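Local coordinates for inactive glucansucrase (Lactobacillus reuteri, PDB 5JBD), which is an inactive member of glycosyl hydrolase family 70, built on a TIM-barrel core with a bound calcium ion, at residues N36-F39 against A45-N48; E254-E259 against D814-K819; N368-R373 against E381-W386; Q474-K479 against A678-D683. All coordinates share one frame; numbering follows the deposited sequence.

Interaction 1: N36-F39 against A45-N48; sequences NMAF and AINN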
loop_
_atom_site.group_PDB
_atom_site.type_symbol
_atom_site.label_atom_id
_atom_site.label_comp_id
_atom_site.label_asym_id
_atom_site.label_seq_id
_atom_site.Cartn_x
_atom_site.Cartn_y
_atom_site.Cartn_z
ATOM N N ASN A 36 38.318 16.613 27.390
ATOM C CA ASN A 36 37.615 15.898 26.299
ATOM C C ASN A 36 36.786 14.699 26.779
ATOM O O ASN A 36 35.891 14.243 26.072
ATOM C CB ASN A 36 38.609 15.399 25.252
ATOM C CG ASN A 36 39.370 16.520 24.568
ATOM O OD1 ASN A 36 39.070 17.697 24.722
ATOM N ND2 ASN A 36 40.379 16.142 23.807
ATOM N N MET A 37 37.094 14.157 27.957
ATOM C CA MET A 37 36.318 13.043 28.522
ATOM C C MET A 37 34.846 13.407 28.696
ATOM O O MET A 37 34.512 14.583 28.910
ATOM C CB MET A 37 36.901 12.590 29.878
ATOM C CG MET A 37 36.619 13.519 31.051
ATOM S SD MET A 37 37.328 12.933 32.613
ATOM C CE MET A 37 36.075 11.739 33.083
ATOM N N ALA A 38 33.977 12.400 28.627
ATOM C CA ALA A 38 32.554 12.608 28.883
ATOM C C ALA A 38 32.369 13.239 30.246
ATOM O O ALA A 38 33.115 12.927 31.184
ATOM C CB ALA A 38 31.775 11.296 28.796
ATOM N N PHE A 39 31.413 14.157 30.355
ATOM C CA PHE A 39 31.143 14.828 31.633
ATOM C C PHE A 39 30.705 13.797 32.682
ATOM O O PHE A 39 31.092 13.887 33.835
ATOM C CB PHE A 39 30.079 15.923 31.465
ATOM C CG PHE A 39 29.629 16.540 32.761
ATOM C CD1 PHE A 39 30.409 17.495 33.395
ATOM C CD2 PHE A 39 28.421 16.163 33.349
ATOM C CE1 PHE A 39 30.000 18.066 34.593
ATOM C CE2 PHE A 39 28.008 16.724 34.544
ATOM C CZ PHE A 39 28.794 17.683 35.163
ATOM N N ALA A 45 24.825 12.790 29.824
ATOM C CA ALA A 45 25.949 13.375 29.077
ATOM C C ALA A 45 26.379 12.636 27.799
ATOM O O ALA A 45 27.250 13.135 27.081
ATOM C CB ALA A 45 27.140 13.540 30.000
ATOM N N ILE A 46 25.788 11.477 27.512
ATOM C CA ILE A 46 26.160 10.696 26.327
ATOM C C ILE A 46 24.900 10.159 25.630
ATOM O O ILE A 46 24.207 9.313 26.187
ATOM C CB ILE A 46 27.102 9.513 26.682
ATOM C CG1 ILE A 46 28.363 9.971 27.448
ATOM C CG2 ILE A 46 27.507 8.761 25.413
ATOM C CD1 ILE A 46 29.197 8.820 27.985
ATOM N N ASN A 47 24.601 10.644 24.425
ATOM C CA ASN A 47 23.516 10.050 23.611
ATOM C C ASN A 47 23.841 8.564 23.391
ATOM O O ASN A 47 24.994 8.201 23.121
ATOM C CB ASN A 47 23.362 10.727 22.232
ATOM C CG ASN A 47 22.692 12.131 22.265
ATOM O OD1 ASN A 47 22.788 12.889 21.277
ATOM N ND2 ASN A 47 22.017 12.487 23.368
ATOM N N ASN A 48 22.835 7.717 23.533
ATOM C CA ASN A 48 22.990 6.310 23.232
ATOM C C ASN A 48 21.646 5.698 22.820
ATOM O O ASN A 48 20.578 6.270 23.064
ATOM C CB ASN A 48 23.571 5.577 24.438
ATOM C CG ASN A 48 22.587 5.504 25.581
ATOM O OD1 ASN A 48 21.928 4.485 25.781
ATOM N ND2 ASN A 48 22.422 6.610 26.289
#
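F39 and A45 mark the closest backbone approach, their CA atoms 6.0 Å apart, in two irregular pieces of chain that face each other across a five-residue loop without a hydrogen bond between them. What joins them is methyl and methylene packing. The CB of A38 points at the 45-48 segment and meets the far end of I46, lying 3.7 Å from CD1. I46 does not aim its branch point straight at this partner; with CG1 anti to its own carbonyl carbon (chi1 -55°) and the chain then extended, it carries CD1 across to the alanine methyl. Alanine suits position 38 because its lone methyl is enough to meet I46 CD1. Next to this pair, F39 CB and A45 CB stand 4.1 Å apart. The phenyl ring of F39 leads away from A45, leaving the alanine methyl at the ring edge, near its plane; the aromatic system itself makes a cation-pi contact with R60. Beyond I46 the chain is pinned by N48, whose ND2 donates to I46 O at 3.2 Å with an N-H...O angle of 166°. ND2 also bonds S43 OG, and OD1 accepts from G51 N, so both ends of the amide are held. Plain apolar packing thus joins two irregular pieces of the loop region before strand 58-59: F39 and A45 both form backbone bonds with R60, N47 bonds through its backbone to W58 of that strand, N36 ND2 reaches Q134 of helix 126-147, and A38 ties this N-terminal region to I881 near the C-terminal end of the model.

Interaction 2: E254-E259 against D814-K819; sequences ENLNWE and DLFTTK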
loop_
_atom_site.group_PDB
_atom_site.type_symbol
_atom_site.label_atom_id
_atom_site.label_comp_id
_atom_site.label_asym_id
_atom_site.label_seq_id
_atom_site.Cartn_x
_atom_site.Cartn_y
_atom_site.Cartn_z
ATOM N N GLU A 254 -3.928 -8.150 18.884
ATOM C CA GLU A 254 -4.034 -6.713 18.563
ATOM C C GLU A 254 -4.781 -6.422 17.242
ATOM O O GLU A 254 -5.525 -5.437 17.158
ATOM C CB GLU A 254 -2.648 -6.021 18.613
ATOM C CG GLU A 254 -2.564 -4.578 18.093
ATOM C CD GLU A 254 -3.514 -3.588 18.758
ATOM O OE1 GLU A 254 -4.046 -3.867 19.857
ATOM O OE2 GLU A 254 -3.729 -2.502 18.164
ATOM N N ASN A 255 -4.617 -7.270 16.229
ATOM C CA ASN A 255 -5.384 -7.102 14.970
ATOM C C ASN A 255 -6.893 -7.228 15.209
ATOM O O ASN A 255 -7.681 -6.447 14.646
ATOM C CB ASN A 255 -4.940 -8.105 13.896
ATOM C CG ASN A 255 -3.527 -7.858 13.410
ATOM O OD1 ASN A 255 -3.039 -6.713 13.387
ATOM N ND2 ASN A 255 -2.858 -8.934 13.015
ATOM N N LEU A 256 -7.276 -8.184 16.063
ATOM C CA LEU A 256 -8.671 -8.370 16.456
ATOM C C LEU A 256 -9.206 -7.128 17.156
ATOM O O LEU A 256 -10.311 -6.677 16.842
ATOM C CB LEU A 256 -8.845 -9.612 17.339
ATOM C CG LEU A 256 -8.541 -10.943 16.667
ATOM C CD1 LEU A 256 -8.566 -12.074 17.674
ATOM C CD2 LEU A 256 -9.526 -11.221 15.548
ATOM N N ASN A 257 -8.415 -6.577 18.076
ATOM C CA ASN A 257 -8.711 -5.287 18.722
ATOM C C ASN A 257 -8.960 -4.183 17.700
ATOM O O ASN A 257 -9.939 -3.446 17.794
ATOM C CB ASN A 257 -7.554 -4.869 19.642
ATOM C CG ASN A 257 -7.952 -3.780 20.610
ATOM O OD1 ASN A 257 -8.532 -4.060 21.660
ATOM N ND2 ASN A 257 -7.649 -2.532 20.266
ATOM N N TRP A 258 -8.052 -4.078 16.735
ATOM C CA TRP A 258 -8.100 -3.047 15.691
ATOM C C TRP A 258 -9.331 -3.197 14.795
ATOM O O TRP A 258 -10.008 -2.217 14.466
ATOM C CB TRP A 258 -6.828 -3.132 14.838
ATOM C CG TRP A 258 -6.540 -1.954 13.946
ATOM C CD1 TRP A 258 -6.975 -0.670 14.094
ATOM C CD2 TRP A 258 -5.678 -1.950 12.801
ATOM N NE1 TRP A 258 -6.459 0.123 13.102
ATOM C CE2 TRP A 258 -5.654 -0.638 12.301
ATOM C CE3 TRP A 258 -4.936 -2.932 12.149
ATOM C CZ2 TRP A 258 -4.921 -0.282 11.165
ATOM C CZ3 TRP A 258 -4.193 -2.579 11.034
ATOM C CH2 TRP A 258 -4.186 -1.263 10.556
ATOM N N GLU A 259 -9.616 -4.438 14.407
ATOM C CA GLU A 259 -10.811 -4.740 13.610
ATOM C C GLU A 259 -12.091 -4.381 14.355
ATOM O O GLU A 259 -12.980 -3.738 13.790
ATOM C CB GLU A 259 -10.803 -6.212 13.200
ATOM C CG GLU A 259 -9.699 -6.546 12.193
ATOM C CD GLU A 259 -9.244 -7.992 12.228
ATOM O OE1 GLU A 259 -9.996 -8.847 12.739
ATOM O OE2 GLU A 259 -8.110 -8.273 11.768
ATOM N N ASP A 814 -13.841 -17.966 22.269
ATOM C CA ASP A 814 -13.264 -18.784 21.174
ATOM C C ASP A 814 -12.121 -18.096 20.394
ATOM O O ASP A 814 -11.210 -18.769 19.891
ATOM C CB ASP A 814 -14.366 -19.249 20.198
ATOM C CG ASP A 814 -15.173 -18.085 19.633
ATOM O OD1 ASP A 814 -16.049 -17.551 20.346
ATOM O OD2 ASP A 814 -14.905 -17.682 18.497
ATOM N N LEU A 815 -12.163 -16.764 20.319
ATOM C CA LEU A 815 -11.103 -15.990 19.680
ATOM C C LEU A 815 -9.722 -16.302 20.242
ATOM O O LEU A 815 -8.730 -16.255 19.507
ATOM C CB LEU A 815 -11.367 -14.477 19.813
ATOM C CG LEU A 815 -12.559 -13.913 19.036
ATOM C CD1 LEU A 815 -12.730 -12.433 19.333
ATOM C CD2 LEU A 815 -12.394 -14.151 17.549
ATOM N N PHE A 816 -9.664 -16.578 21.549
ATOM C CA PHE A 816 -8.409 -16.761 22.262
ATOM C C PHE A 816 -8.181 -18.198 22.740
ATOM O O PHE A 816 -7.263 -18.452 23.532
ATOM C CB PHE A 816 -8.340 -15.727 23.406
ATOM C CG PHE A 816 -8.630 -14.322 22.928
ATOM C CD1 PHE A 816 -7.724 -13.657 22.121
ATOM C CD2 PHE A 816 -9.835 -13.699 23.225
ATOM C CE1 PHE A 816 -7.997 -12.388 21.636
ATOM C CE2 PHE A 816 -10.109 -12.424 22.749
ATOM C CZ PHE A 816 -9.187 -11.767 21.956
ATOM N N THR A 817 -8.990 -19.136 22.238
ATOM C CA THR A 817 -8.694 -20.578 22.384
ATOM C C THR A 817 -8.490 -21.315 21.049
ATOM O O THR A 817 -7.911 -22.388 21.039
ATOM C CB THR A 817 -9.771 -21.303 23.214
ATOM O OG1 THR A 817 -11.051 -21.147 22.601
ATOM C CG2 THR A 817 -9.816 -20.746 24.632
ATOM N N THR A 818 -8.953 -20.753 19.934
ATOM C CA THR A 818 -8.738 -21.362 18.621
ATOM C C THR A 818 -7.271 -21.283 18.251
ATOM O O THR A 818 -6.705 -20.186 18.176
ATOM C CB THR A 818 -9.565 -20.648 17.566
ATOM O OG1 THR A 818 -10.945 -20.780 17.918
ATOM C CG2 THR A 818 -9.312 -21.233 16.147
ATOM N N LYS A 819 -6.655 -22.441 18.015
ATOM C CA LYS A 819 -5.226 -22.490 17.709
ATOM C C LYS A 819 -4.988 -22.118 16.255
ATOM O O LYS A 819 -5.540 -22.739 15.359
ATOM C CB LYS A 819 -4.661 -23.870 18.010
ATOM C CG LYS A 819 -4.688 -24.202 19.495
ATOM C CD LYS A 819 -4.089 -25.567 19.773
ATOM C CE LYS A 819 -3.820 -25.779 21.260
ATOM N NZ LYS A 819 -4.959 -26.472 21.913
#
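Packing of an outer helix against the end of a 3-10 segment in the TIM-barrel region brings L256, on helix 249-263, to L815, in that segment, and to F816, the residue after it. One methyl does the work. L256 CD1 sits 4.0 Å from F816 CE1 and 4.3 Å from L815 CB, so the leucine tip settles where the two residues adjoin. With CG anti to its carbonyl carbon (chi1 -65°) and CD1 extended beyond (chi2 172°), L256 sends that methyl out to them. Its approach to the phenyl ring is oblique, the two side chains coming from opposite directions. A branched leucine suits the helix position because its methyl reaches well beyond the backbone: the nearest CA atoms, those of L256 and L815, are still 8.6 Å apart. F816 is steadied from its own side, since L815 CB lies 3.7 Å above the ring plane, offset toward the rim, while L805 and L808 of helix 805-811 also touch it. The turn is tied up by D814 O, which accepts from T818 OG1 at 2.8 Å, from T818 N and from T817 N; the hydroxyl comes from above the carbonyl plane. N257, next to L256, adds polar links to Y804 N and Y800 O. Across the contact itself no hydrogen bond exists and all three touching residues are buried, which implies that dispersion and the exclusion of water hold it.

Interaction 3: N368-R373 against E381-W386; sequences NSIVNR and EATPNW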
loop_
_atom_site.group_PDB
_atom_site.type_symbol
_atom_site.label_atom_id
_atom_site.label_comp_id
_atom_site.label_asym_id
_atom_site.label_seq_id
_atom_site.Cartn_x
_atom_site.Cartn_y
_atom_site.Cartn_z
ATOM N N ASN A 368 -9.805 -16.316 -19.728
ATOM C CA ASN A 368 -8.616 -15.943 -18.928
ATOM C C ASN A 368 -9.003 -15.067 -17.731
ATOM O O ASN A 368 -8.704 -13.871 -17.658
ATOM C CB ASN A 368 -7.534 -15.341 -19.832
ATOM C CG ASN A 368 -6.998 -16.351 -20.854
ATOM O OD1 ASN A 368 -7.433 -17.507 -20.906
ATOM N ND2 ASN A 368 -6.041 -15.922 -21.658
ATOM N N SER A 369 -9.710 -15.724 -16.818
ATOM C CA SER A 369 -10.215 -15.165 -15.571
ATOM C C SER A 369 -10.363 -16.321 -14.607
ATOM O O SER A 369 -10.355 -17.481 -15.032
ATOM C CB SER A 369 -11.561 -14.486 -15.820
ATOM O OG SER A 369 -12.329 -14.328 -14.661
ATOM N N ILE A 370 -10.516 -16.034 -13.317
ATOM C CA ILE A 370 -10.860 -17.089 -12.341
ATOM C C ILE A 370 -12.219 -17.767 -12.668
ATOM O O ILE A 370 -12.454 -18.883 -12.231
ATOM C CB ILE A 370 -10.812 -16.566 -10.875
ATOM C CG1 ILE A 370 -10.596 -17.718 -9.877
ATOM C CG2 ILE A 370 -12.044 -15.720 -10.525
ATOM C CD1 ILE A 370 -9.217 -18.336 -9.943
ATOM N N VAL A 371 -13.089 -17.097 -13.436
ATOM C CA VAL A 371 -14.328 -17.690 -13.964
ATOM C C VAL A 371 -14.332 -17.778 -15.508
ATOM O O VAL A 371 -14.139 -16.768 -16.206
ATOM C CB VAL A 371 -15.560 -16.859 -13.539
ATOM C CG1 VAL A 371 -16.853 -17.619 -13.821
ATOM C CG2 VAL A 371 -15.461 -16.466 -12.054
ATOM N N ASN A 372 -14.579 -18.987 -16.030
ATOM C CA ASN A 372 -14.816 -19.195 -17.463
ATOM C C ASN A 372 -16.250 -18.785 -17.753
ATOM O O ASN A 372 -17.163 -19.266 -17.090
ATOM C CB ASN A 372 -14.583 -20.660 -17.837
ATOM C CG ASN A 372 -14.830 -20.933 -19.311
ATOM O OD1 ASN A 372 -15.956 -20.824 -19.791
ATOM N ND2 ASN A 372 -13.792 -21.290 -20.027
ATOM N N ARG A 373 -16.452 -17.885 -18.713
ATOM C CA ARG A 373 -17.779 -17.323 -18.958
ATOM C C ARG A 373 -18.324 -17.677 -20.359
ATOM O O ARG A 373 -19.168 -16.971 -20.897
ATOM C CB ARG A 373 -17.769 -15.809 -18.722
ATOM C CG ARG A 373 -17.501 -15.432 -17.273
ATOM C CD ARG A 373 -17.563 -13.918 -17.026
ATOM N NE ARG A 373 -17.460 -13.623 -15.588
ATOM C CZ ARG A 373 -16.318 -13.464 -14.910
ATOM N NH1 ARG A 373 -15.132 -13.535 -15.521
ATOM N NH2 ARG A 373 -16.357 -13.238 -13.604
ATOM N N GLU A 381 -20.970 -21.983 -7.582
ATOM C CA GLU A 381 -19.858 -22.811 -8.082
ATOM C C GLU A 381 -18.566 -22.021 -8.272
ATOM O O GLU A 381 -17.481 -22.555 -8.039
ATOM C CB GLU A 381 -20.239 -23.485 -9.413
ATOM C CG GLU A 381 -21.390 -24.464 -9.259
ATOM C CD GLU A 381 -21.623 -25.346 -10.479
ATOM O OE1 GLU A 381 -21.205 -25.001 -11.622
ATOM O OE2 GLU A 381 -22.263 -26.398 -10.277
ATOM N N ALA A 382 -18.673 -20.780 -8.719
ATOM C CA ALA A 382 -17.496 -19.965 -8.990
ATOM C C ALA A 382 -16.860 -19.526 -7.679
ATOM O O ALA A 382 -17.530 -19.442 -6.649
ATOM C CB ALA A 382 -17.880 -18.739 -9.810
ATOM N N THR A 383 -15.569 -19.237 -7.728
ATOM C CA THR A 383 -14.883 -18.634 -6.589
ATOM C C THR A 383 -15.388 -17.205 -6.360
ATOM O O THR A 383 -15.248 -16.363 -7.267
ATOM C CB THR A 383 -13.378 -18.595 -6.847
ATOM O OG1 THR A 383 -12.932 -19.925 -7.104
ATOM C CG2 THR A 383 -12.622 -18.002 -5.650
ATOM N N PRO A 384 -15.987 -16.923 -5.166
ATOM C CA PRO A 384 -16.438 -15.555 -4.848
ATOM C C PRO A 384 -15.308 -14.564 -5.009
ATOM O O PRO A 384 -14.242 -14.745 -4.411
ATOM C CB PRO A 384 -16.873 -15.658 -3.371
ATOM C CG PRO A 384 -17.277 -17.074 -3.212
ATOM C CD PRO A 384 -16.323 -17.859 -4.063
ATOM N N ASN A 385 -15.498 -13.566 -5.865
ATOM C CA ASN A 385 -14.385 -12.723 -6.281
ATOM C C ASN A 385 -14.808 -11.288 -6.565
ATOM O O ASN A 385 -15.991 -11.009 -6.795
ATOM C CB ASN A 385 -13.678 -13.304 -7.509
ATOM C CG ASN A 385 -14.507 -13.191 -8.764
ATOM O OD1 ASN A 385 -14.438 -12.190 -9.490
ATOM N ND2 ASN A 385 -15.340 -14.189 -9.000
ATOM N N TRP A 386 -13.827 -10.393 -6.513
ATOM C CA TRP A 386 -13.978 -9.002 -6.942
ATOM C C TRP A 386 -12.999 -8.717 -8.092
ATOM O O TRP A 386 -11.934 -9.331 -8.179
ATOM C CB TRP A 386 -13.827 -7.985 -5.784
ATOM C CG TRP A 386 -12.534 -7.928 -5.032
ATOM C CD1 TRP A 386 -11.911 -8.949 -4.351
ATOM C CD2 TRP A 386 -11.741 -6.757 -4.792
ATOM N NE1 TRP A 386 -10.766 -8.488 -3.741
ATOM C CE2 TRP A 386 -10.647 -7.145 -3.979
ATOM C CE3 TRP A 386 -11.850 -5.415 -5.183
ATOM C CZ2 TRP A 386 -9.660 -6.242 -3.563
ATOM C CZ3 TRP A 386 -10.873 -4.515 -4.759
ATOM C CH2 TRP A 386 -9.786 -4.940 -3.965
HETATM O O HOH W 1 -14.507 -19.671 -10.298
HETATM O O HOH W 2 -14.173 -11.932 -12.258
#
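I370 and V371 each lay a CG2 methyl against the amide of N385, the residue that starts barrel strand 385-388. V371 CG2 lies 3.8 Å from N385 ND2, I370 CG2 is 3.9 Å from the same nitrogen, and V371 CG2 also meets the methyl of A382. I370 slides past the asparagine in the opposite direction, whereas V371 crosses it at a slant. Beta-branching suits both places, putting a CG2 methyl close to the backbone and in reach of the amide, while I370 CG1 meets T383 CB. N385 holds its CG between the backbone N and the carbonyl carbon (chi1 71°), which turns the amide back toward its own chain, where ND2 donates to T383 O at 2.8 Å and 175°, within the amide plane; ND2 also bonds D458 O, and OD1 pairs with T459 OG1. Two waters complete the link. One bridges I370 O and T383 N; the other donates to N385 OD1 at 2.8 Å and accepts from R373 NH2. Further out, S369 OG closes an ST turn by accepting V371 N at 3.1 Å and also takes R373 NH1 at 3.0 Å, while D342 OD2 holds the serine in turn. V371 CB lies on one face of the R373 guanidinium, 3.6 Å above its plane but offset toward the rim, and R373 NE binds K457 O. The chemistry is thus mixed: direct contact is nonpolar or methyl-to-amide, yet hydrogen bonds, some through water, fix the groups, so the methyls pack against an amide already held by its own bonds.

Interaction 4: Q474-K479 against A678-D683; sequences QYMQEK and ASLFSD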
loop_
_atom_site.group_PDB
_atom_site.type_symbol
_atom_site.label_atom_id
_atom_site.label_comp_id
_atom_site.label_asym_id
_atom_site.label_seq_id
_atom_site.Cartn_x
_atom_site.Cartn_y
_atom_site.Cartn_z
ATOM N N GLN A 474 -9.156 18.866 -7.212
ATOM C CA GLN A 474 -9.881 18.777 -5.945
ATOM C C GLN A 474 -11.018 17.742 -6.057
ATOM O O GLN A 474 -11.524 17.455 -7.158
ATOM C CB GLN A 474 -10.404 20.154 -5.515
ATOM C CG GLN A 474 -9.301 21.105 -5.068
ATOM C CD GLN A 474 -8.627 20.666 -3.791
ATOM O OE1 GLN A 474 -9.280 20.485 -2.767
ATOM N NE2 GLN A 474 -7.308 20.512 -3.834
ATOM N N TYR A 475 -11.368 17.142 -4.924
ATOM C CA TYR A 475 -12.155 15.904 -4.931
ATOM C C TYR A 475 -13.510 16.057 -5.615
ATOM O O TYR A 475 -14.332 16.880 -5.211
ATOM C CB TYR A 475 -12.329 15.346 -3.501
ATOM C CG TYR A 475 -12.795 13.898 -3.480
ATOM C CD1 TYR A 475 -11.900 12.846 -3.727
ATOM C CD2 TYR A 475 -14.119 13.582 -3.239
ATOM C CE1 TYR A 475 -12.320 11.521 -3.715
ATOM C CE2 TYR A 475 -14.561 12.261 -3.228
ATOM C CZ TYR A 475 -13.669 11.227 -3.472
ATOM O OH TYR A 475 -14.140 9.919 -3.451
ATOM N N MET A 476 -13.725 15.266 -6.668
ATOM C CA MET A 476 -14.948 15.290 -7.477
ATOM C C MET A 476 -15.262 16.625 -8.194
ATOM O O MET A 476 -16.363 16.777 -8.714
ATOM C CB MET A 476 -16.180 14.805 -6.670
ATOM C CG MET A 476 -16.141 13.323 -6.300
ATOM S SD MET A 476 -17.465 12.790 -5.200
ATOM C CE MET A 476 -18.901 12.826 -6.281
ATOM N N GLN A 477 -14.300 17.549 -8.287
ATOM C CA GLN A 477 -14.522 18.833 -9.005
ATOM C C GLN A 477 -14.558 18.718 -10.535
ATOM O O GLN A 477 -15.224 19.527 -11.174
ATOM C CB GLN A 477 -13.461 19.887 -8.645
ATOM C CG GLN A 477 -13.411 20.315 -7.185
ATOM C CD GLN A 477 -14.766 20.509 -6.532
ATOM O OE1 GLN A 477 -15.473 21.487 -6.797
ATOM N NE2 GLN A 477 -15.134 19.566 -5.660
ATOM N N GLU A 478 -13.841 17.746 -11.111
ATOM C CA GLU A 478 -13.744 17.585 -12.575
ATOM C C GLU A 478 -14.077 16.154 -12.983
ATOM O O GLU A 478 -13.388 15.216 -12.572
ATOM C CB GLU A 478 -12.326 17.901 -13.059
ATOM C CG GLU A 478 -11.920 19.362 -12.939
ATOM C CD GLU A 478 -10.464 19.621 -13.326
ATOM O OE1 GLU A 478 -9.781 18.722 -13.865
ATOM O OE2 GLU A 478 -9.988 20.749 -13.088
ATOM N N LYS A 479 -15.109 15.991 -13.799
ATOM C CA LYS A 479 -15.419 14.685 -14.362
ATOM C C LYS A 479 -14.370 14.271 -15.400
ATOM O O LYS A 479 -13.862 15.104 -16.172
ATOM C CB LYS A 479 -16.803 14.684 -15.013
ATOM C CG LYS A 479 -17.952 14.871 -14.044
ATOM C CD LYS A 479 -19.243 15.037 -14.827
ATOM C CE LYS A 479 -20.450 15.100 -13.910
ATOM N NZ LYS A 479 -21.691 15.217 -14.726
ATOM N N ALA A 678 -23.818 11.587 -1.270
ATOM C CA ALA A 678 -24.188 10.216 -0.913
ATOM C C ALA A 678 -25.265 9.630 -1.828
ATOM O O ALA A 678 -25.191 8.455 -2.216
ATOM C CB ALA A 678 -24.638 10.154 0.546
ATOM N N SER A 679 -26.258 10.448 -2.181
ATOM C CA SER A 679 -27.367 10.000 -3.041
ATOM C C SER A 679 -26.913 9.658 -4.462
ATOM O O SER A 679 -27.469 8.752 -5.075
ATOM C CB SER A 679 -28.483 11.057 -3.121
ATOM O OG SER A 679 -29.164 11.175 -1.888
ATOM N N LEU A 680 -25.914 10.385 -4.968
ATOM C CA LEU A 680 -25.310 10.075 -6.269
ATOM C C LEU A 680 -24.777 8.644 -6.308
ATOM O O LEU A 680 -25.060 7.901 -7.249
ATOM C CB LEU A 680 -24.183 11.065 -6.622
ATOM C CG LEU A 680 -23.433 10.807 -7.945
ATOM C CD1 LEU A 680 -24.393 10.754 -9.139
ATOM C CD2 LEU A 680 -22.360 11.859 -8.159
ATOM N N PHE A 681 -24.034 8.239 -5.274
ATOM C CA PHE A 681 -23.425 6.890 -5.279
ATOM C C PHE A 681 -24.506 5.799 -5.313
ATOM O O PHE A 681 -24.371 4.787 -6.018
ATOM C CB PHE A 681 -22.479 6.698 -4.085
ATOM C CG PHE A 681 -21.388 7.739 -3.997
ATOM C CD1 PHE A 681 -20.449 7.866 -5.008
ATOM C CD2 PHE A 681 -21.304 8.590 -2.907
ATOM C CE1 PHE A 681 -19.451 8.828 -4.941
ATOM C CE2 PHE A 681 -20.302 9.550 -2.822
ATOM C CZ PHE A 681 -19.372 9.670 -3.848
ATOM N N SER A 682 -25.572 6.014 -4.536
ATOM C CA SER A 682 -26.767 5.163 -4.583
ATOM C C SER A 682 -27.408 5.136 -5.981
ATOM O O SER A 682 -27.723 4.061 -6.503
ATOM C CB SER A 682 -27.807 5.648 -3.570
ATOM O OG SER A 682 -28.948 4.811 -3.607
ATOM N N ASP A 683 -27.573 6.316 -6.576
ATOM C CA ASP A 683 -28.159 6.443 -7.930
ATOM C C ASP A 683 -27.342 5.689 -9.002
ATOM O O ASP A 683 -27.904 5.185 -9.974
ATOM C CB ASP A 683 -28.308 7.927 -8.333
ATOM C CG ASP A 683 -29.333 8.687 -7.483
ATOM O OD1 ASP A 683 -30.039 8.054 -6.663
ATOM O OD2 ASP A 683 -29.403 9.939 -7.598
#
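M476, which reaches across to L680 and F681, has left-handed backbone angles (phi 61°), uncommon for a residue other than glycine, asparagine or aspartate, and they place it third in a type II beta turn from Q474 to Q477. From that turn it makes a Met-aromatic contact with F681 of helix 678-683, which lies between barrel strands 652-654 and 688-691 in a beta-alpha-beta crossover. The sulfur stands 5.2 Å from the centroid of the F681 ring, 73° off the ring normal, so its approach is oblique, with SD 3.9 Å from CZ. Methionine suits the place because a long, flexible arm is needed: the nearest CA atoms, of M476 and L680, are 11.7 Å apart. The arm runs extended to the sulfur and then bends at chi3 (72°), which swings CE round to the helix. Phenylalanine offers a ring whose end atom projects from the helix to the sulfur, and F681 also meets F689 of strand 688-691 edge to face. The turn is secured by Q477 N to Q474 O at 3.0 Å and by the side chain of Q477, whose NE2 donates to Y475 O at 2.8 Å from above the carbonyl plane. Y465 braces it, stacking on Y475 and bonding M476 N through its hydroxyl, while Y475 OH reaches D655 O. L680, one residue before F681, points the same general way; leucine suits it because the branched end carries CD2 out from the helix to the methionine methyl, tip to tip, M476 CE to L680 CD2 being 4.1 Å.

How the interactions relate
From the N terminus, interaction 1 closes a short loop ahead of strand 58-59, finishing before the others begin, and it lies across the chain's centre from interactions 3 and 4. Interaction 2 then opens on helix 249-263 and closes only at 814-819, a span of more than 550 residues that holds all eight strands of the barrel sheet. Interactions 3 and 4 both fall within that span, one after the other: the first closes a small loop that holds strand 375-376 and leads into strand 385-388, the second joins the turn at 474-479 to helix 678-683. No contacts cross or touch; interactions 3 and 4 come nearest, about 15 Å between nearest atoms.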